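Local coordinates for uncharacterized protein (Magnetospirillum magneticum AMB-1, PDB 5MU5) that is a Maf glycosyltransferase involved in formation of the bacterial flagellum and probably transfers sugar to flagellin, at residues E21-M26 with L178-I183; L127-G132 with V164-L169; V150-D155 with V214-P219; Q190-L195 with M225-R230; C201-V206 with R570-L575. All blocks are in the same frame, centred on the assembly; numbering follows the deposited sequence.

Interactions 1 to 4 are built around the four-stranded parallel sheet of the N-terminal domain, whose strand order is 180-183, 146-150, 123-127, 211-214. Interactions 1 and 2 have centres about 12 Å apart and are joined by a salt bridge, Glu21 OE1 to Arg167 NH2 at 2.8 Å. Interactions 2 and 3 share the strand ends: Leu127 O and Ala215 N are 2.8 Å apart. Helix 188-202 serves both interaction 4, against helix 219-235, and interaction 5, at its C-terminal end; their nearest atoms are about 7 Å apart. Interaction 5 alone leaves the domain, reaching the C-terminal helical bundle. Glu151 of interaction 3 also holds the glycine-rich loop of interaction 2.

Interaction 1: residues E21-M26 with L178-I183; sequences ELMPEM and LRLNII. With EDO (1,2-ethanediol), chain I.
Met23 reaches from the junction of helices 9-22 and 24-32 to strand 180-183, where its methyl end meets Leu180 and Ile182. The side chain leaves the backbone with CB directed at the strand. CG lies anti to the backbone N (chi1 -160°) and passes a bound ethanediol, with O2 of that molecule 3.7 Å from Met23 CG. SD comes next, 4.0 Å from Ile182 CD1. A bend at the last torsion (chi3 -80°) then brings CE against two branches: Met23 CE is 3.8 Å from Leu180 CD2 and 3.8 Å from Ile182 CD1. The methionine runs across Leu180 at about a right angle. One turn on, Met26 adds a looser touch, its CE 4.3 Å from Ile182 CG2.

The ethanediol, probably from the crystallisation liquor, sits at the start of helix 24-32, where Glu25 N donates to its O1 over 3.1 Å (161°). Leu170 of helix 166-171 packs against both Met23 and Leu180.

No hydrogen bond crosses between the two segments. Their attraction is therefore dispersive, with flexible thioether chains fitted against branched aliphatic ones at an edge strand of the sheet.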
# COMPACT_ATOMS: atom_id res chain seq x y z
N GLU A 21 6.31 23.78 -21.53
CA GLU A 21 5.17 23.16 -22.18
C GLU A 21 4.74 21.84 -21.50
O GLU A 21 3.56 21.61 -21.26
CB GLU A 21 5.53 22.87 -23.65
CG GLU A 21 4.42 22.22 -24.46
CD GLU A 21 4.85 21.85 -25.86
OE1 GLU A 21 5.98 22.18 -26.28
OE2 GLU A 21 4.03 21.22 -26.56
N LEU A 22 5.70 20.98 -21.20
CA LEU A 22 5.40 19.63 -20.75
C LEU A 22 5.66 19.33 -19.28
O LEU A 22 5.25 18.27 -18.81
CB LEU A 22 6.19 18.65 -21.62
CG LEU A 22 5.74 18.69 -23.08
CD1 LEU A 22 6.87 18.32 -24.04
CD2 LEU A 22 4.53 17.79 -23.28
N MET A 23 6.35 20.22 -18.56
CA MET A 23 6.57 20.09 -17.11
C MET A 23 6.58 21.50 -16.50
O MET A 23 7.60 21.95 -15.96
CB MET A 23 7.88 19.35 -16.83
CG MET A 23 7.95 18.75 -15.45
SD MET A 23 9.56 18.03 -15.07
CE MET A 23 9.44 16.47 -15.91
N PRO A 24 5.43 22.19 -16.58
CA PRO A 24 5.42 23.66 -16.43
C PRO A 24 6.04 24.22 -15.15
O PRO A 24 6.83 25.18 -15.22
CB PRO A 24 3.93 24.05 -16.57
CG PRO A 24 3.26 22.86 -17.13
CD PRO A 24 4.08 21.64 -16.79
N GLU A 25 5.68 23.65 -14.01
CA GLU A 25 6.24 24.12 -12.73
C GLU A 25 7.76 24.02 -12.73
O GLU A 25 8.43 24.90 -12.22
CB GLU A 25 5.65 23.35 -11.54
CG GLU A 25 4.22 23.75 -11.17
CD GLU A 25 3.64 22.95 -10.00
OE1 GLU A 25 2.40 22.98 -9.82
OE2 GLU A 25 4.42 22.29 -9.25
N MET A 26 8.31 22.97 -13.32
CA MET A 26 9.75 22.82 -13.38
C MET A 26 10.33 23.85 -14.36
O MET A 26 11.39 24.45 -14.10
CB MET A 26 10.11 21.41 -13.85
CG MET A 26 11.59 21.10 -13.81
SD MET A 26 12.26 21.14 -12.14
CE MET A 26 11.38 19.77 -11.38
N LEU A 178 3.25 10.81 -15.71
CA LEU A 178 3.90 9.92 -14.77
C LEU A 178 5.03 9.10 -15.38
O LEU A 178 5.70 8.38 -14.66
CB LEU A 178 2.87 9.00 -14.10
CG LEU A 178 1.78 9.81 -13.38
CD1 LEU A 178 0.53 8.99 -13.03
CD2 LEU A 178 2.38 10.49 -12.16
N ARG A 179 5.24 9.17 -16.68
CA ARG A 179 6.37 8.46 -17.31
C ARG A 179 7.75 9.13 -17.16
O ARG A 179 8.77 8.49 -17.41
CB ARG A 179 6.09 8.19 -18.78
CG ARG A 179 5.00 7.17 -18.99
CD ARG A 179 4.74 6.98 -20.47
NE ARG A 179 6.00 6.72 -21.12
CZ ARG A 179 6.18 6.62 -22.42
NH1 ARG A 179 5.17 6.72 -23.26
NH2 ARG A 179 7.39 6.40 -22.87
N LEU A 180 7.79 10.42 -16.80
CA LEU A 180 9.05 11.11 -16.55
C LEU A 180 8.91 11.88 -15.27
O LEU A 180 8.02 12.72 -15.14
CB LEU A 180 9.40 12.08 -17.66
CG LEU A 180 10.69 12.87 -17.45
CD1 LEU A 180 11.90 12.00 -17.63
CD2 LEU A 180 10.75 14.02 -18.46
N ASN A 181 9.80 11.61 -14.33
CA ASN A 181 9.81 12.27 -13.04
C ASN A 181 11.19 12.83 -12.80
O ASN A 181 12.18 12.15 -13.05
CB ASN A 181 9.48 11.26 -11.94
CG ASN A 181 8.08 10.74 -12.04
OD1 ASN A 181 7.14 11.41 -11.66
ND2 ASN A 181 7.92 9.54 -12.58
N ILE A 182 11.26 14.08 -12.36
CA ILE A 182 12.52 14.67 -11.97
C ILE A 182 12.36 15.05 -10.52
O ILE A 182 11.49 15.80 -10.17
CB ILE A 182 12.85 15.89 -12.81
CG1 ILE A 182 13.01 15.44 -14.28
CG2 ILE A 182 14.12 16.56 -12.29
CD1 ILE A 182 13.23 16.57 -15.25
N ILE A 183 13.21 14.49 -9.67
CA ILE A 183 13.09 14.63 -8.25
C ILE A 183 14.25 15.46 -7.76
O ILE A 183 15.39 15.03 -7.85
CB ILE A 183 13.11 13.22 -7.62
CG1 ILE A 183 11.87 12.43 -8.08
CG2 ILE A 183 13.20 13.28 -6.11
CD1 ILE A 183 12.02 10.92 -7.97
C1 EDO I . 4.48 19.71 -13.73
O1 EDO I . 4.07 21.06 -13.52
C2 EDO I . 5.15 19.37 -12.42
O2 EDO I . 6.38 20.14 -12.35

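Interaction 2: residues L127-G132 with V164-L169; sequences LGLGLG and VDWRPL
A type II' turn from Leu129 to Gly132, closed by Gly132 N to Leu129 O at 2.9 Å, brings the loop after strand 123-127 against Val164 and Trp166, with the CA atoms of Gly132 and Val164 6.0 Å apart. Gly130 and Gly132 both have positive phi, and because Gly132 carries no side chain, Val164 can press directly on the turn backbone. Its CG2 does the touching, 3.3 Å from Leu131 O and 3.8 Å from Gly132 CA.

The other methyl of Val164 has a different task. A first torsion of 177° turns CG1 onto one face of the Trp166 indole, displaced toward the rim. Leu129 meets the same ring in its plane, at the edge of the six-membered part: Leu129 CD2 is 3.8 Å from Trp166 CZ2. Leucine and tryptophan reach for each other from opposite directions. The indole is held at its polar corner as well, since Trp166 NE1 bonds to Ser160 OG.

Thr163 OG1 bonds to Leu131 O, and Leu131 N to Tyr57 OH. A glycine-rich loop after the first strand of a parallel sheet recalls Rossmann-like domains. The chemistry divides accordingly: polar groups of the loop backbone are met by partners around the contact, while no hydrogen bond joins the two segments, which meet through methyl groups, one against a backbone carbonyl and one at the indole edge. Leu129 thus holds the tryptophan at its edge from across the contact, and Val164 of its own segment lies on a face.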
# COMPACT_ATOMS: atom_id res chain seq x y z
N LEU A 127 20.28 8.14 -10.46
CA LEU A 127 20.55 8.78 -9.21
C LEU A 127 21.64 9.74 -9.56
O LEU A 127 22.80 9.37 -9.72
CB LEU A 127 20.99 7.75 -8.19
CG LEU A 127 19.88 6.71 -8.11
CD1 LEU A 127 20.47 5.31 -8.04
CD2 LEU A 127 18.95 7.03 -6.97
N GLY A 128 21.24 10.99 -9.74
CA GLY A 128 22.13 12.01 -10.23
C GLY A 128 21.88 12.20 -11.73
O GLY A 128 21.54 11.25 -12.46
N LEU A 129 22.01 13.45 -12.16
CA LEU A 129 21.93 13.81 -13.56
C LEU A 129 23.29 14.34 -13.98
O LEU A 129 23.84 13.92 -14.99
CB LEU A 129 20.86 14.87 -13.79
CG LEU A 129 20.72 15.45 -15.20
CD1 LEU A 129 20.21 14.41 -16.17
CD2 LEU A 129 19.78 16.63 -15.18
N GLY A 130 23.82 15.27 -13.20
CA GLY A 130 25.02 15.96 -13.61
C GLY A 130 24.63 16.74 -14.84
O GLY A 130 23.55 17.33 -14.86
N LEU A 131 25.47 16.69 -15.88
CA LEU A 131 25.16 17.31 -17.15
C LEU A 131 24.47 16.35 -18.10
O LEU A 131 24.20 16.71 -19.24
CB LEU A 131 26.40 17.94 -17.78
CG LEU A 131 26.90 19.17 -17.01
CD1 LEU A 131 28.15 19.75 -17.65
CD2 LEU A 131 25.83 20.25 -16.91
N GLY A 132 24.17 15.14 -17.64
CA GLY A 132 23.38 14.21 -18.43
C GLY A 132 24.06 13.52 -19.58
O GLY A 132 23.40 12.96 -20.44
N VAL A 164 21.77 18.38 -22.69
CA VAL A 164 20.89 17.27 -22.94
C VAL A 164 19.83 17.67 -23.96
O VAL A 164 19.41 18.82 -23.99
CB VAL A 164 20.18 16.88 -21.65
CG1 VAL A 164 19.18 15.76 -21.89
CG2 VAL A 164 21.21 16.47 -20.61
N ASP A 165 19.40 16.72 -24.78
CA ASP A 165 18.28 16.94 -25.67
C ASP A 165 17.02 16.54 -24.89
O ASP A 165 16.57 15.40 -24.94
CB ASP A 165 18.42 16.12 -26.96
CG ASP A 165 17.46 16.58 -28.05
OD1 ASP A 165 16.49 17.31 -27.74
OD2 ASP A 165 17.68 16.22 -29.22
N TRP A 166 16.46 17.49 -24.15
CA TRP A 166 15.34 17.22 -23.27
C TRP A 166 13.96 17.00 -23.89
O TRP A 166 13.10 16.37 -23.27
CB TRP A 166 15.22 18.37 -22.28
CG TRP A 166 16.13 18.28 -21.14
CD1 TRP A 166 17.22 19.07 -20.89
CD2 TRP A 166 16.03 17.37 -20.06
NE1 TRP A 166 17.79 18.71 -19.71
CE2 TRP A 166 17.09 17.66 -19.18
CE3 TRP A 166 15.15 16.33 -19.75
CZ2 TRP A 166 17.30 16.94 -17.98
CZ3 TRP A 166 15.35 15.60 -18.57
CH2 TRP A 166 16.42 15.91 -17.70
N ARG A 167 13.73 17.54 -25.07
CA ARG A 167 12.41 17.46 -25.68
C ARG A 167 11.89 16.04 -25.89
O ARG A 167 10.77 15.77 -25.55
CB ARG A 167 12.29 18.29 -26.97
CG ARG A 167 10.92 18.12 -27.63
CD ARG A 167 10.57 19.17 -28.66
NE ARG A 167 10.12 20.42 -28.06
CZ ARG A 167 8.88 20.68 -27.65
NH1 ARG A 167 7.92 19.77 -27.74
NH2 ARG A 167 8.60 21.86 -27.12
N PRO A 168 12.70 15.14 -26.48
CA PRO A 168 12.21 13.77 -26.65
C PRO A 168 11.87 13.11 -25.31
O PRO A 168 10.93 12.34 -25.24
CB PRO A 168 13.38 13.07 -27.33
CG PRO A 168 14.14 14.16 -28.02
CD PRO A 168 14.05 15.31 -27.06
N LEU A 169 12.59 13.45 -24.25
CA LEU A 169 12.26 12.93 -22.92
C LEU A 169 10.95 13.51 -22.40
O LEU A 169 10.04 12.77 -22.02
CB LEU A 169 13.37 13.25 -21.93
CG LEU A 169 14.67 12.50 -22.19
CD1 LEU A 169 15.78 12.98 -21.27
CD2 LEU A 169 14.41 11.02 -21.98

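Interaction 3: residues V150-D155 with V214-P219; sequences VEPNFD and VAYNSP
Tyr216 and Glu151 form the tight part of this contact, where the phenol OH donates to Glu151 OE2 across 2.6 Å. The carboxylate and the ring are nearly coplanar (8° apart), so that OE1 also lies at the ring edge, 3.4 Å from Tyr216 CE2. OE2 receives the phenol on its syn lone pair and uses the anti lone pair for a second donor, Asn153 N, at 2.9 Å. A bend at chi2 (49°) folds the glutamate so that its carboxylate faces both. Pro152 closes in beside the bond, its CD 3.6 Å from Tyr216 OH.

Beyond the proline the contact loosens toward a partly exposed side. Asn153 makes no contact with 214-219; it caps helix 154-160 instead, with OD1 accepting from Asp155 N at 3.0 Å. A triethylene glycol, probably from the crystallisation liquor, also bonds to that oxygen.

Glu151 OE1 takes the amides of Leu129 and Gly130, and the Tyr216 ring packs edge-to-face with Phe156. Four donors thus grip one buried carboxylate, fixing its rotation and tying together the loops that follow strands 123-127, 146-150 and 211-214.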
# COMPACT_ATOMS: atom_id res chain seq x y z
N VAL A 150 16.79 11.59 -10.20
CA VAL A 150 16.93 12.23 -8.94
C VAL A 150 18.12 13.13 -9.11
O VAL A 150 19.17 12.68 -9.53
CB VAL A 150 17.23 11.20 -7.84
CG1 VAL A 150 17.45 11.89 -6.51
CG2 VAL A 150 16.11 10.20 -7.77
N GLU A 151 17.96 14.42 -8.81
CA GLU A 151 19.08 15.34 -8.90
C GLU A 151 18.99 16.30 -7.76
O GLU A 151 18.17 17.22 -7.80
CB GLU A 151 19.09 16.07 -10.22
CG GLU A 151 20.21 17.10 -10.34
CD GLU A 151 21.57 16.53 -9.95
OE1 GLU A 151 22.24 15.93 -10.81
OE2 GLU A 151 21.98 16.73 -8.80
N PRO A 152 19.79 16.08 -6.70
CA PRO A 152 19.78 16.93 -5.51
C PRO A 152 20.19 18.38 -5.76
O PRO A 152 19.82 19.27 -5.00
CB PRO A 152 20.83 16.28 -4.61
CG PRO A 152 20.87 14.87 -5.06
CD PRO A 152 20.70 14.93 -6.53
N ASN A 153 20.99 18.59 -6.79
CA ASN A 153 21.52 19.92 -7.07
C ASN A 153 20.82 20.49 -8.29
O ASN A 153 21.05 20.05 -9.41
CB ASN A 153 23.03 19.85 -7.25
CG ASN A 153 23.68 21.23 -7.29
OD1 ASN A 153 23.05 22.22 -7.65
ND2 ASN A 153 24.95 21.28 -6.93
N PHE A 154 19.93 21.45 -8.06
CA PHE A 154 19.15 22.05 -9.12
C PHE A 154 20.01 22.74 -10.17
O PHE A 154 19.60 22.85 -11.32
CB PHE A 154 18.14 23.04 -8.56
CG PHE A 154 17.12 23.49 -9.57
CD1 PHE A 154 16.06 22.67 -9.89
CD2 PHE A 154 17.23 24.72 -10.21
CE1 PHE A 154 15.12 23.07 -10.82
CE2 PHE A 154 16.29 25.12 -11.14
CZ PHE A 154 15.23 24.29 -11.45
N ASP A 155 21.20 23.20 -9.77
CA ASP A 155 22.11 23.80 -10.74
C ASP A 155 22.44 22.86 -11.87
O ASP A 155 22.53 23.28 -13.02
CB ASP A 155 23.41 24.27 -10.08
CG ASP A 155 23.23 25.57 -9.30
OD1 ASP A 155 22.07 25.96 -9.01
OD2 ASP A 155 24.27 26.20 -9.00
N VAL A 214 24.18 5.75 -11.18
CA VAL A 214 24.58 6.83 -10.32
C VAL A 214 25.44 7.74 -11.19
O VAL A 214 26.46 7.32 -11.71
CB VAL A 214 25.35 6.28 -9.09
CG1 VAL A 214 26.00 7.41 -8.30
CG2 VAL A 214 24.41 5.48 -8.19
N ALA A 215 25.00 8.99 -11.36
CA ALA A 215 25.67 9.92 -12.30
C ALA A 215 27.01 10.47 -11.83
O ALA A 215 27.85 10.76 -12.65
CB ALA A 215 24.74 11.07 -12.66
N TYR A 216 27.19 10.66 -10.54
CA TYR A 216 28.43 11.16 -9.99
C TYR A 216 28.52 10.62 -8.58
O TYR A 216 27.56 10.01 -8.08
CB TYR A 216 28.49 12.68 -10.03
CG TYR A 216 27.28 13.39 -9.43
CD1 TYR A 216 27.21 13.68 -8.07
CD2 TYR A 216 26.23 13.80 -10.23
CE1 TYR A 216 26.12 14.33 -7.52
CE2 TYR A 216 25.13 14.44 -9.69
CZ TYR A 216 25.09 14.71 -8.34
OH TYR A 216 24.01 15.36 -7.80
N ASN A 217 29.67 10.81 -7.95
CA ASN A 217 29.91 10.26 -6.61
C ASN A 217 29.27 11.10 -5.54
O ASN A 217 29.46 12.32 -5.49
CB ASN A 217 31.39 10.10 -6.32
CG ASN A 217 31.97 8.84 -6.93
OD1 ASN A 217 31.23 7.90 -7.31
ND2 ASN A 217 33.29 8.81 -7.04
N SER A 218 28.52 10.43 -4.67
CA SER A 218 27.80 11.09 -3.62
C SER A 218 27.38 10.04 -2.63
O SER A 218 26.70 9.11 -3.00
CB SER A 218 26.53 11.75 -4.19
OG SER A 218 25.65 12.08 -3.14
N PRO A 219 27.76 10.19 -1.36
CA PRO A 219 27.16 9.26 -0.38
C PRO A 219 25.59 9.25 -0.43
O PRO A 219 24.95 8.19 -0.31
CB PRO A 219 27.66 9.81 0.97
CG PRO A 219 28.80 10.72 0.64
CD PRO A 219 28.54 11.27 -0.72

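Interaction 4: residues Q190-L195 with M225-R230; sequences QIARQL and MSEFMR
Helix 188-202, the connection between the two outermost strands of the parallel sheet in a beta-alpha-beta crossover, packs here on helix 219-235 through Ala192 and Leu195 against Glu227 and Phe228. The backbones come close, with 6.8 Å between the CA atoms of Ala192 and Phe228, and the smallness of alanine is what allows it.

Glu227 stretches across to this alanine. Its chain stays extended from the first torsion (chi1 -177°) outward, which carries the carboxylate over to the methyl group. The three contacts are similar in length: Ala192 CB is 3.2 Å from Glu227 OE2, 3.4 Å from Glu227 CD and 3.5 Å from Glu227 OE1. This is van der Waals contact, without a hydrogen bond between the segments. A long, weak ion pair links OE2 to Arg196, one turn further along helix 188-202.

On the side nearer the sheet the contact becomes wholly apolar. Leu195 CB stands 4.2 Å from Phe228 CD1, approaching the ring obliquely.

Both of these residues continue into the core of the domain. Leu195 lies on Val125 and Leu127 of strand 123-127 and on Ile183 of strand 180-183, whereas Phe228 touches Val125 too, and Leu212 of strand 211-214. The two helices therefore sit side by side on one face of the sheet, spanning it from edge strand to edge strand.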
# COMPACT_ATOMS: atom_id res chain seq x y z
N GLN A 190 13.26 11.92 1.81
CA GLN A 190 12.45 12.47 0.72
C GLN A 190 12.77 11.83 -0.60
O GLN A 190 11.87 11.59 -1.39
CB GLN A 190 12.65 13.98 0.58
CG GLN A 190 11.70 14.79 1.42
CD GLN A 190 10.26 14.50 1.03
OE1 GLN A 190 9.92 14.50 -0.15
NE2 GLN A 190 9.42 14.24 2.01
N ILE A 191 14.04 11.59 -0.86
CA ILE A 191 14.40 10.94 -2.12
C ILE A 191 13.69 9.58 -2.21
O ILE A 191 13.04 9.28 -3.21
CB ILE A 191 15.92 10.76 -2.26
CG1 ILE A 191 16.58 12.12 -2.51
CG2 ILE A 191 16.21 9.79 -3.40
CD1 ILE A 191 18.07 12.13 -2.32
N ALA A 192 13.81 8.80 -1.13
CA ALA A 192 13.23 7.47 -1.05
C ALA A 192 11.74 7.51 -1.26
O ALA A 192 11.23 6.76 -2.05
CB ALA A 192 13.56 6.80 0.28
N ARG A 193 11.04 8.41 -0.59
CA ARG A 193 9.59 8.54 -0.76
C ARG A 193 9.16 8.87 -2.18
O ARG A 193 8.15 8.37 -2.67
CB ARG A 193 9.00 9.62 0.18
CG ARG A 193 8.90 9.18 1.62
CD ARG A 193 7.89 9.99 2.44
NE ARG A 193 7.44 9.19 3.59
CZ ARG A 193 8.08 9.06 4.75
NH1 ARG A 193 9.23 9.70 4.98
NH2 ARG A 193 7.57 8.28 5.70
N GLN A 194 9.91 9.75 -2.82
CA GLN A 194 9.55 10.26 -4.15
C GLN A 194 9.82 9.23 -5.21
O GLN A 194 9.05 9.12 -6.15
CB GLN A 194 10.36 11.48 -4.47
CG GLN A 194 10.15 12.61 -3.50
CD GLN A 194 9.04 13.47 -3.96
OE1 GLN A 194 7.88 13.16 -3.74
NE2 GLN A 194 9.39 14.56 -4.65
N LEU A 195 10.93 8.51 -5.07
CA LEU A 195 11.26 7.42 -5.99
C LEU A 195 10.21 6.33 -5.91
O LEU A 195 9.72 5.87 -6.94
CB LEU A 195 12.62 6.81 -5.66
CG LEU A 195 13.80 7.38 -6.43
CD1 LEU A 195 15.08 6.69 -5.96
CD2 LEU A 195 13.55 7.17 -7.93
N MET A 225 20.34 4.61 -3.92
CA MET A 225 20.29 3.45 -4.80
C MET A 225 20.11 2.16 -4.00
O MET A 225 19.28 1.31 -4.37
CB MET A 225 21.56 3.33 -5.66
CG MET A 225 21.57 2.11 -6.57
SD MET A 225 22.82 2.20 -7.88
CE MET A 225 23.75 0.68 -7.66
N SER A 226 20.90 1.98 -2.93
CA SER A 226 20.75 0.80 -2.07
C SER A 226 19.35 0.71 -1.49
O SER A 226 18.76 -0.36 -1.45
CB SER A 226 21.71 0.84 -0.89
OG SER A 226 23.02 0.73 -1.35
N GLU A 227 18.84 1.84 -1.01
CA GLU A 227 17.52 1.85 -0.43
C GLU A 227 16.52 1.48 -1.51
O GLU A 227 15.69 0.63 -1.29
CB GLU A 227 17.19 3.21 0.16
CG GLU A 227 15.83 3.25 0.84
CD GLU A 227 15.62 4.50 1.68
OE1 GLU A 227 16.51 5.39 1.66
OE2 GLU A 227 14.56 4.59 2.37
N PHE A 228 16.61 2.08 -2.68
CA PHE A 228 15.66 1.73 -3.73
C PHE A 228 15.69 0.22 -4.09
O PHE A 228 14.65 -0.39 -4.24
CB PHE A 228 15.85 2.62 -4.95
CG PHE A 228 14.91 2.30 -6.06
CD1 PHE A 228 13.61 2.74 -6.02
CD2 PHE A 228 15.33 1.54 -7.15
CE1 PHE A 228 12.73 2.44 -7.03
CE2 PHE A 228 14.45 1.23 -8.17
CZ PHE A 228 13.15 1.68 -8.12
N MET A 229 16.88 -0.37 -4.15
CA MET A 229 17.04 -1.80 -4.43
C MET A 229 16.35 -2.72 -3.43
O MET A 229 15.85 -3.78 -3.81
CB MET A 229 18.50 -2.19 -4.49
CG MET A 229 19.22 -1.59 -5.68
SD MET A 229 20.96 -2.01 -5.73
CE MET A 229 20.84 -3.65 -6.46
N ARG A 230 16.38 -2.34 -2.16
CA ARG A 230 15.64 -3.05 -1.13
C ARG A 230 14.13 -2.77 -1.23
O ARG A 230 13.31 -3.66 -1.08
CB ARG A 230 16.18 -2.68 0.27
CG ARG A 230 17.60 -3.19 0.52
CD ARG A 230 18.06 -2.96 1.95
NE ARG A 230 17.77 -1.59 2.36
CZ ARG A 230 18.60 -0.56 2.26
NH1 ARG A 230 19.84 -0.69 1.80
NH2 ARG A 230 18.18 0.64 2.65

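Interaction 5: residues C201-V206 with R570-L575; sequences CCCPIV and RLMLVL
Met572 of the C-terminal helical bundle makes every close apolar contact here, meeting Cys203, Ile205 and Val206 just after helix 188-202. The sulfur-containing groups come first: Cys203 SG is 3.4 Å from Met572 CE, a close approach of thiol to methyl. A first torsion of -164° swings the thiol away from its own amide and over to helix 568-579. Bends at chi2 and chi3 curl the methionine back on itself and turn its methyl toward the same loop.

Aliphatic packing completes the fit. Ile205 offers its CG2, 3.7 Å from Met572 CE, and the two side chains cross at about a right angle. Val206 runs past the methionine in the opposite sense; its CG1 lies 3.7 Å from Met572 SD and 3.7 Å from Met572 CG. The methionine is thus touched along its length, at CG and SD by valine and at CE by cysteine and isoleucine.

Hydrogen bonding between the segments is absent. The backbone oxygens of the two central residues have partners nearby: Cys203 O bonds to His123 NE2, and Met572 O to Ser576 OG.

Phe122, in the loop leading to strand 123-127, packs on Cys203 and Val206 and also on Leu573, touching both segments. From the bundle, helix 589-609 supplies Ala602 beside Met572 and Asp606 beside Val206. The contact therefore lies where the turn ending helix 188-202 rests on helices 568-579 and 589-609, a junction between the N-terminal domain and the helical bundle.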
# COMPACT_ATOMS: atom_id res chain seq x y z
N CYS A 201 3.28 5.11 -9.03
CA CYS A 201 2.25 5.82 -9.80
C CYS A 201 2.32 5.62 -11.31
O CYS A 201 1.35 5.80 -12.02
CB CYS A 201 2.33 7.31 -9.52
SG CYS A 201 1.77 7.69 -7.86
N CYS A 202 3.50 5.26 -11.80
CA CYS A 202 3.67 5.03 -13.21
C CYS A 202 3.32 3.61 -13.54
O CYS A 202 2.44 3.37 -14.36
CB CYS A 202 5.10 5.33 -13.62
SG CYS A 202 5.36 4.96 -15.35
N CYS A 203 4.01 2.65 -12.94
CA CYS A 203 3.71 1.25 -13.19
C CYS A 203 4.45 0.34 -12.21
O CYS A 203 5.49 -0.24 -12.54
CB CYS A 203 4.12 0.89 -14.60
SG CYS A 203 3.34 -0.64 -15.06
N PRO A 204 3.90 0.19 -11.01
CA PRO A 204 4.69 -0.43 -9.96
C PRO A 204 5.06 -1.89 -10.21
O PRO A 204 6.09 -2.38 -9.74
CB PRO A 204 3.76 -0.35 -8.74
CG PRO A 204 2.40 -0.34 -9.33
CD PRO A 204 2.49 0.39 -10.63
N ILE A 205 4.22 -2.58 -10.97
CA ILE A 205 4.36 -4.01 -11.01
C ILE A 205 5.58 -4.58 -11.77
O ILE A 205 6.03 -5.67 -11.44
CB ILE A 205 3.04 -4.65 -11.50
CG1 ILE A 205 2.85 -6.00 -10.81
CG2 ILE A 205 2.99 -4.73 -13.03
CD1 ILE A 205 2.96 -5.96 -9.29
N VAL A 206 6.12 -3.85 -12.74
CA VAL A 206 7.22 -4.39 -13.55
C VAL A 206 8.55 -3.77 -13.23
O VAL A 206 9.27 -3.32 -14.13
CB VAL A 206 6.97 -4.28 -15.07
CG1 VAL A 206 5.85 -5.23 -15.47
CG2 VAL A 206 6.65 -2.86 -15.50
N ARG A 570 4.65 -1.10 -24.04
CA ARG A 570 3.37 -0.57 -24.52
C ARG A 570 2.20 -1.35 -23.91
O ARG A 570 1.25 -0.77 -23.44
CB ARG A 570 3.32 -0.58 -26.06
CG ARG A 570 2.05 0.03 -26.65
CD ARG A 570 1.77 1.47 -26.19
NE ARG A 570 2.91 2.39 -26.34
CZ ARG A 570 2.93 3.67 -25.94
NH1 ARG A 570 1.86 4.22 -25.35
NH2 ARG A 570 4.02 4.41 -26.12
N LEU A 571 2.32 -2.67 -23.88
CA LEU A 571 1.31 -3.53 -23.28
C LEU A 571 1.09 -3.19 -21.83
O LEU A 571 -0.06 -3.13 -21.40
CB LEU A 571 1.73 -5.00 -23.37
CG LEU A 571 0.81 -6.00 -22.69
CD1 LEU A 571 -0.62 -5.81 -23.17
CD2 LEU A 571 1.31 -7.40 -22.98
N MET A 572 2.18 -2.98 -21.09
CA MET A 572 2.07 -2.61 -19.65
C MET A 572 1.46 -1.25 -19.46
O MET A 572 0.66 -1.06 -18.56
CB MET A 572 3.42 -2.59 -18.94
CG MET A 572 3.86 -3.91 -18.35
SD MET A 572 2.70 -4.75 -17.26
CE MET A 572 1.93 -3.42 -16.31
N LEU A 573 1.85 -0.29 -20.31
CA LEU A 573 1.25 1.05 -20.25
C LEU A 573 -0.24 0.97 -20.48
O LEU A 573 -1.01 1.62 -19.78
CB LEU A 573 1.86 2.00 -21.28
CG LEU A 573 3.27 2.50 -20.95
CD1 LEU A 573 3.97 3.10 -22.17
CD2 LEU A 573 3.22 3.50 -19.81
N VAL A 574 -0.66 0.16 -21.43
CA VAL A 574 -2.08 0.04 -21.73
C VAL A 574 -2.85 -0.62 -20.58
O VAL A 574 -3.92 -0.16 -20.22
CB VAL A 574 -2.32 -0.70 -23.05
CG1 VAL A 574 -3.81 -0.95 -23.28
CG2 VAL A 574 -1.77 0.12 -24.21
N LEU A 575 -2.31 -1.69 -20.00
CA LEU A 575 -2.98 -2.36 -18.89
C LEU A 575 -3.03 -1.48 -17.65
O LEU A 575 -4.04 -1.44 -16.94
CB LEU A 575 -2.29 -3.68 -18.52
CG LEU A 575 -2.42 -4.82 -19.51
CD1 LEU A 575 -1.55 -5.99 -19.05
CD2 LEU A 575 -3.88 -5.25 -19.67